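Alr4995 protein (Nostoc sp., PDB 6LRF) is a bifunctional arginine dihydrolase and ornithine cyclodeaminase, which probably converts arginine through ornithine to proline with release of ammonia. Local coordinates at residues Leu132-Gly137 against Asp143-Leu148; Leu181-Gly186 against Arg194-Arg199; Ser297-Arg302 against Ile351-Val356; Val335-Pro338 against Val342-Glu345; Lys422-Leu427 against Val560-Arg565. All blocks are in the same frame, centred on the assembly; numbering follows the deposited sequence.

Interaction 1: Leu132-Gly137 against Asp143-Leu148; sequences LWAGYG and DSHPYL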
# COMPACT_ATOMS: atom_id res chain seq x y z
N LEU B 132 16.80 3.88 -48.80
CA LEU B 132 15.62 4.66 -48.43
C LEU B 132 15.15 4.30 -47.02
O LEU B 132 14.91 3.12 -46.71
CB LEU B 132 14.48 4.42 -49.43
CG LEU B 132 13.16 5.09 -49.06
CD1 LEU B 132 13.30 6.59 -49.19
CD2 LEU B 132 12.02 4.57 -49.93
N TRP B 133 15.00 5.31 -46.17
CA TRP B 133 14.38 5.15 -44.86
C TRP B 133 12.87 5.31 -45.00
O TRP B 133 12.43 6.37 -45.42
CB TRP B 133 14.91 6.19 -43.88
CG TRP B 133 16.42 6.22 -43.62
CD1 TRP B 133 17.33 7.09 -44.14
CD2 TRP B 133 17.14 5.38 -42.71
NE1 TRP B 133 18.59 6.83 -43.64
CE2 TRP B 133 18.50 5.79 -42.75
CE3 TRP B 133 16.78 4.32 -41.87
CZ2 TRP B 133 19.49 5.17 -41.99
CZ3 TRP B 133 17.76 3.71 -41.11
CH2 TRP B 133 19.10 4.13 -41.17
N ALA B 134 12.08 4.31 -44.62
CA ALA B 134 10.63 4.44 -44.68
C ALA B 134 9.98 4.30 -43.32
O ALA B 134 10.22 3.31 -42.62
CB ALA B 134 10.03 3.42 -45.63
N GLY B 135 9.10 5.23 -42.98
CA GLY B 135 8.38 5.17 -41.71
C GLY B 135 7.07 4.40 -41.78
O GLY B 135 6.50 4.21 -42.86
N TYR B 136 6.63 3.89 -40.63
CA TYR B 136 5.28 3.34 -40.52
C TYR B 136 4.87 3.52 -39.08
O TYR B 136 5.72 3.83 -38.24
CB TYR B 136 5.20 1.87 -40.96
CG TYR B 136 5.86 0.86 -40.03
CD1 TYR B 136 7.23 0.72 -40.01
CD2 TYR B 136 5.09 0.06 -39.19
CE1 TYR B 136 7.84 -0.19 -39.16
CE2 TYR B 136 5.69 -0.86 -38.33
CZ TYR B 136 7.07 -0.99 -38.32
OH TYR B 136 7.68 -1.91 -37.47
N GLY B 137 3.59 3.36 -38.79
CA GLY B 137 3.11 3.47 -37.43
C GLY B 137 1.83 4.28 -37.30
O GLY B 137 1.03 4.02 -36.42
N ASP B 143 3.14 -2.49 -45.19
CA ASP B 143 3.05 -3.19 -46.46
C ASP B 143 3.33 -2.33 -47.72
O ASP B 143 3.47 -2.87 -48.81
CB ASP B 143 1.67 -3.83 -46.58
CG ASP B 143 1.55 -5.12 -45.78
OD1 ASP B 143 2.59 -5.62 -45.30
OD2 ASP B 143 0.41 -5.63 -45.65
N SER B 144 3.40 -1.01 -47.58
CA SER B 144 3.76 -0.19 -48.74
C SER B 144 5.26 -0.26 -49.04
O SER B 144 5.69 0.04 -50.16
CB SER B 144 3.34 1.27 -48.53
OG SER B 144 4.12 1.90 -47.50
N HIS B 145 6.05 -0.68 -48.07
CA HIS B 145 7.49 -0.57 -48.20
C HIS B 145 8.07 -1.47 -49.31
O HIS B 145 8.97 -1.03 -50.03
CB HIS B 145 8.17 -0.84 -46.85
CG HIS B 145 7.85 0.19 -45.81
ND1 HIS B 145 8.45 0.23 -44.58
CD2 HIS B 145 6.99 1.24 -45.85
CE1 HIS B 145 7.97 1.25 -43.89
NE2 HIS B 145 7.09 1.88 -44.64
N PRO B 146 7.56 -2.71 -49.47
CA PRO B 146 8.07 -3.49 -50.61
C PRO B 146 7.77 -2.89 -51.99
O PRO B 146 8.50 -3.15 -52.94
CB PRO B 146 7.36 -4.84 -50.46
CG PRO B 146 7.06 -4.93 -48.96
CD PRO B 146 6.70 -3.52 -48.58
N TYR B 147 6.69 -2.12 -52.10
CA TYR B 147 6.34 -1.46 -53.35
C TYR B 147 7.36 -0.38 -53.65
O TYR B 147 7.80 -0.21 -54.80
CB TYR B 147 4.94 -0.86 -53.28
CG TYR B 147 3.81 -1.86 -53.34
CD1 TYR B 147 3.25 -2.24 -54.55
CD2 TYR B 147 3.29 -2.43 -52.17
CE1 TYR B 147 2.20 -3.16 -54.60
CE2 TYR B 147 2.25 -3.35 -52.22
CZ TYR B 147 1.71 -3.71 -53.44
OH TYR B 147 0.68 -4.61 -53.49
N LEU B 148 7.75 0.35 -52.61
CA LEU B 148 8.72 1.41 -52.76
C LEU B 148 10.02 0.84 -53.29
O LEU B 148 10.67 1.42 -54.17
CB LEU B 148 8.97 2.11 -51.43
CG LEU B 148 7.76 2.63 -50.69
CD1 LEU B 148 8.23 3.35 -49.44
CD2 LEU B 148 6.97 3.55 -51.59
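With CG anti to the carbonyl carbon (chi1 -65°), His145 reaches from the first turn of its helix onto the strand and meets it with both a ring face and a ring edge. The methyl of Ala134 sits over the centre of one face, CB 3.5 Å from the centroid of the His145 ring, a CH-pi contact only 12° off the ring normal. At the edge, His145 NE2 donates to Gly135 O at 3.0 Å. This bond is bent (141° at the hydrogen) and the donor stands above the carbonyl plane, although the oxygen lies almost in the plane of the imidazole. Ser158 OG is bonded to ND1, and these two polar contacts fix the rotation of the ring. With an alanine here, Gly135 O and Ser158 OG would probably lose this partner and a gap would open beside the Ala134 methyl. The flanks are looser. Leu132 CD2 meets Leu148 CD1 at 4.0 Å, the two side chains crossing at about a right angle, and Tyr136 touches His145 obliquely while its OH bonds to Gly311 O. Every touching residue is buried; the neighbouring Pro146 and Tyr147, which do not meet the strand, are partly exposed. The contact fastens helix 145-152 to strand 132-136 within a beta-alpha-beta unit completed by strand 155-160, parallel to the first. Val283 of strand 280-292 adjoins His145, and Phe117 packs on Leu148.

Interaction 2: Leu181-Gly186 against Arg194-Arg199; sequences LLYYPG and RLIEMR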
# COMPACT_ATOMS: atom_id res chain seq x y z
N LEU B 181 23.03 12.59 -39.79
CA LEU B 181 21.64 12.28 -39.52
C LEU B 181 21.14 13.10 -38.35
O LEU B 181 21.64 12.95 -37.24
CB LEU B 181 21.43 10.80 -39.23
CG LEU B 181 20.00 10.52 -38.73
CD1 LEU B 181 18.97 10.78 -39.83
CD2 LEU B 181 19.85 9.11 -38.18
N LEU B 182 20.16 13.94 -38.61
CA LEU B 182 19.50 14.73 -37.58
C LEU B 182 18.20 14.04 -37.21
O LEU B 182 17.31 13.90 -38.05
CB LEU B 182 19.24 16.14 -38.10
CG LEU B 182 18.53 17.12 -37.17
CD1 LEU B 182 19.52 17.67 -36.16
CD2 LEU B 182 17.88 18.25 -37.97
N TYR B 183 18.10 13.56 -35.97
CA TYR B 183 16.93 12.78 -35.60
C TYR B 183 16.65 12.84 -34.11
O TYR B 183 17.51 13.22 -33.31
CB TYR B 183 17.09 11.31 -36.06
CG TYR B 183 17.95 10.42 -35.19
CD1 TYR B 183 17.43 9.28 -34.59
CD2 TYR B 183 19.29 10.72 -34.97
CE1 TYR B 183 18.23 8.45 -33.80
CE2 TYR B 183 20.09 9.90 -34.19
CZ TYR B 183 19.56 8.77 -33.60
OH TYR B 183 20.37 7.97 -32.82
N TYR B 184 15.43 12.47 -33.75
CA TYR B 184 14.99 12.46 -32.37
C TYR B 184 14.67 11.04 -31.91
O TYR B 184 13.56 10.55 -32.14
CB TYR B 184 13.76 13.36 -32.21
CG TYR B 184 13.14 13.29 -30.84
CD1 TYR B 184 13.87 13.65 -29.71
CD2 TYR B 184 11.83 12.87 -30.67
CE1 TYR B 184 13.30 13.59 -28.45
CE2 TYR B 184 11.25 12.82 -29.41
CZ TYR B 184 12.00 13.18 -28.31
OH TYR B 184 11.44 13.13 -27.05
N PRO B 185 15.63 10.38 -31.23
CA PRO B 185 15.54 8.95 -30.88
C PRO B 185 14.26 8.55 -30.14
O PRO B 185 13.83 7.41 -30.25
CB PRO B 185 16.76 8.74 -29.97
CG PRO B 185 17.74 9.79 -30.42
CD PRO B 185 16.88 10.99 -30.74
N GLY B 186 13.65 9.48 -29.42
CA GLY B 186 12.43 9.18 -28.68
C GLY B 186 11.22 8.94 -29.55
O GLY B 186 10.17 8.50 -29.08
N ARG B 194 17.89 0.65 -32.83
CA ARG B 194 18.98 -0.28 -33.06
C ARG B 194 19.42 -0.19 -34.53
O ARG B 194 20.61 -0.15 -34.84
CB ARG B 194 18.56 -1.71 -32.69
CG ARG B 194 19.47 -2.47 -31.72
CD ARG B 194 18.88 -3.87 -31.37
NE ARG B 194 17.61 -3.74 -30.66
CZ ARG B 194 16.57 -4.56 -30.79
NH1 ARG B 194 16.63 -5.59 -31.63
NH2 ARG B 194 15.45 -4.34 -30.10
N LEU B 195 18.44 -0.13 -35.45
CA LEU B 195 18.74 -0.12 -36.88
C LEU B 195 19.50 1.14 -37.27
O LEU B 195 20.46 1.08 -38.05
CB LEU B 195 17.47 -0.22 -37.72
CG LEU B 195 17.63 -0.21 -39.25
CD1 LEU B 195 18.56 -1.33 -39.74
CD2 LEU B 195 16.25 -0.34 -39.91
N ILE B 196 19.07 2.28 -36.74
CA ILE B 196 19.70 3.57 -37.00
C ILE B 196 21.15 3.54 -36.55
O ILE B 196 22.06 4.04 -37.23
CB ILE B 196 18.95 4.70 -36.27
CG1 ILE B 196 17.58 4.93 -36.92
CG2 ILE B 196 19.76 5.97 -36.30
CD1 ILE B 196 16.69 5.89 -36.14
N GLU B 197 21.36 2.93 -35.39
CA GLU B 197 22.68 2.94 -34.79
C GLU B 197 23.61 1.97 -35.52
O GLU B 197 24.82 2.19 -35.55
CB GLU B 197 22.57 2.64 -33.28
CG GLU B 197 21.96 3.83 -32.50
CD GLU B 197 21.35 3.43 -31.15
OE1 GLU B 197 21.60 2.31 -30.68
OE2 GLU B 197 20.60 4.25 -30.55
N MSE B 198 23.07 0.94 -36.17
CA MSE B 198 23.91 0.05 -37.00
C MSE B 198 24.30 0.68 -38.35
O MSE B 198 25.35 0.37 -38.90
CB MSE B 198 23.21 -1.28 -37.26
CG MSE B 198 23.28 -2.26 -36.09
SE MSE B 198 22.41 -3.97 -36.49
CE MSE B 198 20.59 -3.36 -36.77
N ARG B 199 23.46 1.57 -38.88
CA ARG B 199 23.66 2.11 -40.22
C ARG B 199 24.37 3.47 -40.21
O ARG B 199 24.95 3.89 -41.22
CB ARG B 199 22.32 2.25 -40.94
CG ARG B 199 21.65 0.91 -41.23
CD ARG B 199 22.28 0.26 -42.41
NE ARG B 199 21.62 -0.98 -42.80
CZ ARG B 199 21.43 -1.35 -44.06
NH1 ARG B 199 21.83 -0.54 -45.05
NH2 ARG B 199 20.84 -2.50 -44.34
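Ile196 supplies the helix side of this contact with two methyl groups, CG2 between Leu181 and Tyr183, CD1 on Tyr183. Its CG2 lies 3.7 Å from Leu181 CD2 and also stands over a face of the Tyr183 ring, 4.2 Å from the ring centroid and 28° off the normal, a CH-pi contact. Its CD1 touches Tyr183 CE1 at 3.8 Å. The isoleucine and tyrosine side chains slide past each other in opposite directions. In Ile196, CG2 is anti to the backbone N while CG1 turns beside it (chi1 -70°), which sets CG2 between Leu181 and the ring and carries CD1 along the ring. Leu181 CD2 lies over the same face of the Tyr183 ring as Ile196 CG2, both off centre, and Pro185 CD lies over the opposite face, so the phenol is held from both sides. The carboxylate of Glu197 comes close to Tyr183 only at the margin, without a hydrogen bond. Further out, Phe173 touches Leu181, Tyr183 and Ile196 together, and Leu159 packs on Ile196. Salt bridges from Arg194 to Glu341 and from Arg199 to Glu155 anchor the helix beyond the contact. Segments 181-183 and 194-199 run nearly antiparallel, at 161° with axes 11.7 Å apart, as expected in a beta-alpha-beta crossover. Here helix 190-199 links strand 181-183 to its parallel neighbour 205-207, while strand 173-175 lies along the other edge of strand 181-183.

Interaction 3: Ser297-Arg302 against Ile351-Val356; sequences SGLINR and IDLGAV
Leu353, just before the Schellman glycine that ends helix 340-352, packs against Leu299 in the first turn of helix 299-310, joining the end of one helix to the beginning of another. Leu299 CD1 meets Leu353 CG at 3.9 Å, and the two side chains slide past each other in opposite directions. CG of Leu299 is anti to its own backbone N (chi1 -170°), carrying the branch toward Leu353 although the residue's CB does not point there. Leu353 CD2 reaches past Leu299 to Arg302, one helical turn along, and lies 4.1 Å from Arg302 C, beside the base of the arginine side chain. Leu353 also reaches Ala303 and Met306 further along helix 299-310, so it lies along the flank of that helix.

Polar groups shape the backbones on either side. Ser297 OG accepts from Leu299 N at 3.3 Å in an ST turn, leading into Gly298 at the N-cap position, whose positive phi marks the break from the preceding short helix. Gly298 O receives Arg302 N at 2.9 Å, and the arginine curls back so that its NE adds a weak bond to the same oxygen. At the other end, Gly354 N bonds to Ile351 O, while Asp352 O and Leu353 O are taken by Arg444 and Arg449; positive charge at a helix C-terminus is likely to be favourable there. Ile300 packs on Leu295 of the second subunit. No hydrogen bond crosses between the segments, so the join is apolar, while polar backbone groups at the two helix ends are bonded within their own turns or to Arg444 and Arg449.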
# COMPACT_ATOMS: atom_id res chain seq x y z
N SER B 297 -14.12 -15.31 -27.15
CA SER B 297 -12.98 -15.51 -26.26
C SER B 297 -12.01 -14.33 -26.36
O SER B 297 -11.17 -14.14 -25.48
CB SER B 297 -12.26 -16.82 -26.58
OG SER B 297 -11.71 -16.80 -27.88
N GLY B 298 -12.15 -13.54 -27.43
CA GLY B 298 -11.23 -12.45 -27.70
C GLY B 298 -9.85 -12.95 -28.12
O GLY B 298 -8.87 -12.20 -28.13
N LEU B 299 -9.77 -14.23 -28.47
CA LEU B 299 -8.54 -14.84 -28.94
C LEU B 299 -8.02 -14.09 -30.18
O LEU B 299 -6.85 -13.71 -30.24
CB LEU B 299 -8.75 -16.32 -29.25
CG LEU B 299 -7.52 -17.18 -29.53
CD1 LEU B 299 -6.51 -17.04 -28.41
CD2 LEU B 299 -7.94 -18.64 -29.68
N ILE B 300 -8.91 -13.87 -31.15
CA ILE B 300 -8.53 -13.17 -32.37
C ILE B 300 -7.99 -11.79 -32.02
O ILE B 300 -7.01 -11.33 -32.60
CB ILE B 300 -9.73 -13.05 -33.37
CG1 ILE B 300 -9.30 -12.35 -34.65
CG2 ILE B 300 -10.92 -12.32 -32.75
CD1 ILE B 300 -8.33 -13.14 -35.46
N ASN B 301 -8.60 -11.18 -31.01
CA ASN B 301 -8.32 -9.79 -30.66
C ASN B 301 -6.96 -9.70 -29.94
O ASN B 301 -6.19 -8.77 -30.17
CB ASN B 301 -9.49 -9.23 -29.83
CG ASN B 301 -9.11 -8.03 -28.99
OD1 ASN B 301 -8.57 -7.04 -29.51
ND2 ASN B 301 -9.41 -8.09 -27.69
N ARG B 302 -6.66 -10.69 -29.11
CA ARG B 302 -5.35 -10.74 -28.46
C ARG B 302 -4.22 -10.98 -29.46
O ARG B 302 -3.14 -10.42 -29.33
CB ARG B 302 -5.33 -11.82 -27.38
CG ARG B 302 -5.93 -11.37 -26.05
CD ARG B 302 -6.03 -12.54 -25.07
NE ARG B 302 -7.05 -13.51 -25.50
CZ ARG B 302 -7.39 -14.60 -24.82
NH1 ARG B 302 -8.33 -15.41 -25.29
NH2 ARG B 302 -6.80 -14.88 -23.66
N ILE B 351 2.34 -18.58 -31.62
CA ILE B 351 2.44 -20.02 -31.40
C ILE B 351 1.72 -20.42 -30.10
O ILE B 351 0.97 -21.40 -30.08
CB ILE B 351 3.92 -20.47 -31.39
CG1 ILE B 351 4.44 -20.58 -32.82
CG2 ILE B 351 4.07 -21.83 -30.71
CD1 ILE B 351 5.95 -20.75 -32.90
N ASP B 352 1.92 -19.64 -29.05
CA ASP B 352 1.23 -19.87 -27.77
C ASP B 352 -0.29 -19.72 -27.84
O ASP B 352 -1.02 -20.37 -27.09
CB ASP B 352 1.79 -18.93 -26.72
CG ASP B 352 3.24 -19.19 -26.43
OD1 ASP B 352 3.97 -18.22 -26.12
OD2 ASP B 352 3.66 -20.37 -26.53
N LEU B 353 -0.77 -18.88 -28.73
CA LEU B 353 -2.21 -18.73 -28.90
C LEU B 353 -2.78 -19.84 -29.78
O LEU B 353 -3.98 -19.90 -30.01
CB LEU B 353 -2.56 -17.37 -29.50
CG LEU B 353 -2.71 -16.18 -28.55
CD1 LEU B 353 -1.53 -16.10 -27.62
CD2 LEU B 353 -2.86 -14.89 -29.34
N GLY B 354 -1.91 -20.71 -30.28
CA GLY B 354 -2.37 -21.80 -31.12
C GLY B 354 -2.46 -21.48 -32.60
O GLY B 354 -3.12 -22.19 -33.35
N ALA B 355 -1.81 -20.39 -33.02
CA ALA B 355 -1.70 -20.10 -34.45
C ALA B 355 -0.92 -21.22 -35.12
O ALA B 355 0.09 -21.69 -34.59
CB ALA B 355 -1.03 -18.76 -34.68
N VAL B 356 -1.40 -21.67 -36.28
CA VAL B 356 -0.74 -22.74 -37.00
C VAL B 356 -0.53 -22.32 -38.45
O VAL B 356 -1.05 -21.28 -38.90
CB VAL B 356 -1.53 -24.07 -36.96
CG1 VAL B 356 -1.74 -24.53 -35.50
CG2 VAL B 356 -2.86 -23.91 -37.68

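Interaction 4: Val335-Pro338 against Val342-Glu345; sequences VSAP and VMEE
Met343, deposited as selenomethionine, has CG anti to the backbone N (chi1 -180°) and then bends at chi2 and chi3, which brings SE and CE over the strand. CE comes within 3.5 Å of Val335 O, and SE lies 4.3 Å from Val335 CG1. In Val342, CG1 is the methyl anti to the backbone N (chi1 172°), and this puts it against Pro338 CD at 3.7 Å, while CG2 meets Pro338 CG at 3.9 Å. The pyrrolidine ring and the valine cross at about a right angle, the two methyls meeting neighbouring ring atoms, CD and CG.

Between these two contacts lies Ala337, its CA only 5.1 Å from that of Met343. Its CB points at the helix backbone, 3.5 Å from Met343 N and 3.7 Å from Met343 CB; a methyl suits so close an approach. A glycine in place of Pro338 is likely to leave both Val342 methyls facing a gap and the turn into the helix freer to bend.

Ser336 faces the other way, and its OG bonds to Asp143 and to Ser285 on the neighbouring strand 280-292. The same strand provides Glu284 and Arg286 beside Met343. Ser339 OG bonds to Val342 N in the short turn between strand 329-337 and helix 340-352. Across the contact itself there are no hydrogen bonds: strand and helix are matched by shape, with apolar groups filling the angle of a tight connection and the polar work done by the strand's other face and by the turn.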
# COMPACT_ATOMS: atom_id res chain seq x y z
N VAL B 335 0.21 -11.78 -41.65
CA VAL B 335 1.03 -11.03 -40.71
C VAL B 335 2.23 -10.46 -41.44
O VAL B 335 2.87 -11.18 -42.20
CB VAL B 335 1.53 -11.93 -39.55
CG1 VAL B 335 2.26 -11.09 -38.52
CG2 VAL B 335 0.37 -12.70 -38.92
N SER B 336 2.53 -9.18 -41.23
CA SER B 336 3.76 -8.60 -41.78
C SER B 336 4.65 -8.08 -40.67
O SER B 336 4.16 -7.62 -39.63
CB SER B 336 3.45 -7.46 -42.76
OG SER B 336 2.64 -7.90 -43.83
N ALA B 337 5.95 -8.15 -40.90
CA ALA B 337 6.96 -7.65 -39.98
C ALA B 337 8.04 -6.90 -40.75
O ALA B 337 8.28 -7.20 -41.92
CB ALA B 337 7.57 -8.81 -39.19
N PRO B 338 8.70 -5.93 -40.11
CA PRO B 338 9.71 -5.12 -40.81
C PRO B 338 11.04 -5.86 -41.02
O PRO B 338 11.88 -5.42 -41.81
CB PRO B 338 9.88 -3.92 -39.88
CG PRO B 338 9.56 -4.50 -38.48
CD PRO B 338 8.44 -5.44 -38.74
N VAL B 342 11.85 -9.35 -35.98
CA VAL B 342 10.55 -8.95 -35.42
C VAL B 342 9.49 -10.02 -35.74
O VAL B 342 8.62 -10.33 -34.92
CB VAL B 342 10.09 -7.56 -35.92
CG1 VAL B 342 8.66 -7.26 -35.48
CG2 VAL B 342 11.05 -6.47 -35.42
N MSE B 343 9.57 -10.58 -36.95
CA MSE B 343 8.70 -11.69 -37.34
C MSE B 343 8.81 -12.89 -36.38
O MSE B 343 7.81 -13.51 -36.02
CB MSE B 343 9.01 -12.15 -38.77
CG MSE B 343 8.12 -13.31 -39.23
SE MSE B 343 6.17 -12.84 -39.23
CE MSE B 343 6.00 -12.14 -41.08
N GLU B 344 10.03 -13.22 -35.97
CA GLU B 344 10.23 -14.32 -35.03
C GLU B 344 9.60 -14.03 -33.68
O GLU B 344 9.04 -14.91 -33.02
CB GLU B 344 11.72 -14.58 -34.84
CG GLU B 344 12.42 -15.10 -36.07
CD GLU B 344 13.88 -15.40 -35.81
OE1 GLU B 344 14.65 -14.44 -35.53
OE2 GLU B 344 14.24 -16.59 -35.84
N GLU B 345 9.71 -12.78 -33.25
CA GLU B 345 9.13 -12.38 -31.99
C GLU B 345 7.59 -12.54 -32.04
O GLU B 345 6.97 -13.07 -31.10
CB GLU B 345 9.53 -10.95 -31.66
CG GLU B 345 9.19 -10.52 -30.25
CD GLU B 345 10.35 -10.67 -29.28
OE1 GLU B 345 11.52 -10.38 -29.67
OE2 GLU B 345 10.09 -11.06 -28.11

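Interaction 5: Lys422-Leu427 against Val560-Arg565; sequences KILRDL and VINTIR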
# COMPACT_ATOMS: atom_id res chain seq x y z
N LYS B 422 15.44 -28.21 -22.25
CA LYS B 422 16.61 -28.16 -21.37
C LYS B 422 16.94 -26.72 -21.06
O LYS B 422 16.87 -25.86 -21.95
CB LYS B 422 17.83 -28.82 -22.02
CG LYS B 422 17.78 -30.34 -22.15
CD LYS B 422 19.05 -30.80 -22.82
CE LYS B 422 19.55 -32.14 -22.32
NZ LYS B 422 21.04 -32.25 -22.51
N ILE B 423 17.30 -26.43 -19.82
CA ILE B 423 17.81 -25.10 -19.49
C ILE B 423 19.20 -24.93 -20.10
O ILE B 423 19.90 -25.92 -20.34
CB ILE B 423 17.86 -24.85 -17.97
CG1 ILE B 423 18.78 -25.89 -17.31
CG2 ILE B 423 16.44 -24.88 -17.39
CD1 ILE B 423 18.99 -25.67 -15.82
N LEU B 424 19.60 -23.69 -20.35
CA LEU B 424 20.79 -23.41 -21.15
C LEU B 424 22.05 -24.08 -20.61
O LEU B 424 22.81 -24.67 -21.38
CB LEU B 424 21.03 -21.90 -21.24
CG LEU B 424 19.96 -21.06 -21.93
CD1 LEU B 424 20.35 -19.58 -21.91
CD2 LEU B 424 19.74 -21.52 -23.35
N ARG B 425 22.27 -23.97 -19.30
CA ARG B 425 23.52 -24.48 -18.72
C ARG B 425 23.63 -26.01 -18.80
O ARG B 425 24.72 -26.55 -18.63
CB ARG B 425 23.67 -24.01 -17.26
CG ARG B 425 22.65 -24.57 -16.28
CD ARG B 425 23.06 -24.25 -14.85
NE ARG B 425 22.15 -24.83 -13.85
CZ ARG B 425 21.21 -24.13 -13.23
NH1 ARG B 425 21.05 -22.85 -13.53
NH2 ARG B 425 20.43 -24.69 -12.32
N ASP B 426 22.53 -26.70 -19.07
CA ASP B 426 22.56 -28.17 -19.20
C ASP B 426 22.76 -28.66 -20.63
O ASP B 426 22.74 -29.87 -20.87
CB ASP B 426 21.28 -28.80 -18.66
CG ASP B 426 21.12 -28.64 -17.15
OD1 ASP B 426 22.13 -28.41 -16.45
OD2 ASP B 426 19.98 -28.77 -16.67
N LEU B 427 22.92 -27.75 -21.59
CA LEU B 427 23.13 -28.17 -22.98
C LEU B 427 24.54 -28.71 -23.14
O LEU B 427 25.49 -28.17 -22.56
CB LEU B 427 22.88 -27.01 -23.94
CG LEU B 427 21.46 -26.48 -24.05
CD1 LEU B 427 21.43 -25.19 -24.88
CD2 LEU B 427 20.55 -27.51 -24.65
N VAL B 560 20.25 -12.39 -24.10
CA VAL B 560 21.33 -11.71 -23.41
C VAL B 560 22.09 -12.69 -22.53
O VAL B 560 23.32 -12.68 -22.49
CB VAL B 560 20.80 -10.53 -22.56
CG1 VAL B 560 21.87 -10.06 -21.56
CG2 VAL B 560 20.34 -9.39 -23.46
N ILE B 561 21.36 -13.55 -21.82
CA ILE B 561 22.00 -14.50 -20.91
C ILE B 561 22.87 -15.46 -21.71
O ILE B 561 24.04 -15.66 -21.38
CB ILE B 561 20.96 -15.27 -20.08
CG1 ILE B 561 20.32 -14.29 -19.08
CG2 ILE B 561 21.62 -16.46 -19.37
CD1 ILE B 561 19.15 -14.88 -18.29
N ASN B 562 22.30 -16.02 -22.77
CA ASN B 562 23.06 -16.91 -23.65
C ASN B 562 24.31 -16.25 -24.27
O ASN B 562 25.36 -16.87 -24.38
CB ASN B 562 22.16 -17.42 -24.78
CG ASN B 562 22.75 -18.62 -25.46
OD1 ASN B 562 22.97 -19.64 -24.81
ND2 ASN B 562 23.03 -18.50 -26.76
N THR B 563 24.18 -15.00 -24.67
CA THR B 563 25.31 -14.29 -25.28
C THR B 563 26.45 -14.08 -24.29
O THR B 563 27.63 -14.28 -24.62
CB THR B 563 24.83 -12.94 -25.87
OG1 THR B 563 23.85 -13.19 -26.88
CG2 THR B 563 25.98 -12.16 -26.48
N ILE B 564 26.13 -13.67 -23.07
CA ILE B 564 27.18 -13.48 -22.06
C ILE B 564 27.82 -14.83 -21.71
O ILE B 564 29.04 -14.92 -21.58
CB ILE B 564 26.64 -12.79 -20.77
CG1 ILE B 564 25.94 -11.47 -21.12
CG2 ILE B 564 27.78 -12.51 -19.79
CD1 ILE B 564 26.81 -10.50 -21.93
N ARG B 565 27.02 -15.89 -21.58
CA ARG B 565 27.57 -17.21 -21.32
C ARG B 565 28.51 -17.61 -22.48
O ARG B 565 29.57 -18.19 -22.24
CB ARG B 565 26.46 -18.25 -21.11
CG ARG B 565 25.64 -18.05 -19.81
CD ARG B 565 24.59 -19.15 -19.62
NE ARG B 565 25.22 -20.46 -19.51
CZ ARG B 565 25.65 -20.99 -18.37
NH1 ARG B 565 25.50 -20.32 -17.22
NH2 ARG B 565 26.24 -22.18 -18.36
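The Arg565 guanidinium is held through NE by Gly374 O and through NH1 by Pro605 O, and with these two bonds it turns a face to Arg425. Arg425 CB lies over that face, 3.3 Å from Arg565 NH2, so the contact is with an aliphatic carbon and not with the other charge. A bend at chi3 of Arg565 (61°) brings the flat group round to it. The Arg425 chain is extended and leads away, placing NH1 of the two arginines 6.3 Å apart; its NH1 bonds to Gly604 O, and its NH2 to Gln617 OE1 of the third subunit.

Beside this pair, Leu424 packs on the helix. Its CD1 lies 3.9 Å from Asn562 OD1 and 4.2 Å from Ile561 CG2, and the leucine and asparagine side chains cross at about a right angle. Asn562 OD1 is bonded by Ala376 N, and its contact with the leucine is van der Waals only. Leu424 and Arg425 are offered to the helix by the 3-10 turn 424-426, with Leu427 N bonded to Leu424 O. Consistent with an interdomain seam, the contact joins the loop after strand 416-422 in the first ArgZ-like C-terminal region to helix 554-567 of the Rossmann-fold region.

The five contacts follow the chain from the dihydrolase-like part to the Rossmann-fold region. Interactions 1 and 2 lie in two beta-alpha-beta units of the GME-clan region, centres about 17 Å apart, and touch where Trp133 packs on Arg199 and Ile196. Interactions 1 and 4 reach the same six-stranded mixed sheet, about 14 Å apart, joined by Asp143 and Ser336 and by Tyr136 on Pro338; that sheet therefore runs across two family regions. Interaction 4 is nested inside the loop closed by interaction 3, and both use helix 340-352. Interaction 5 touches none of the others; its centre is at least about 25 Å from theirs, and it joins two C-terminal regions to each other.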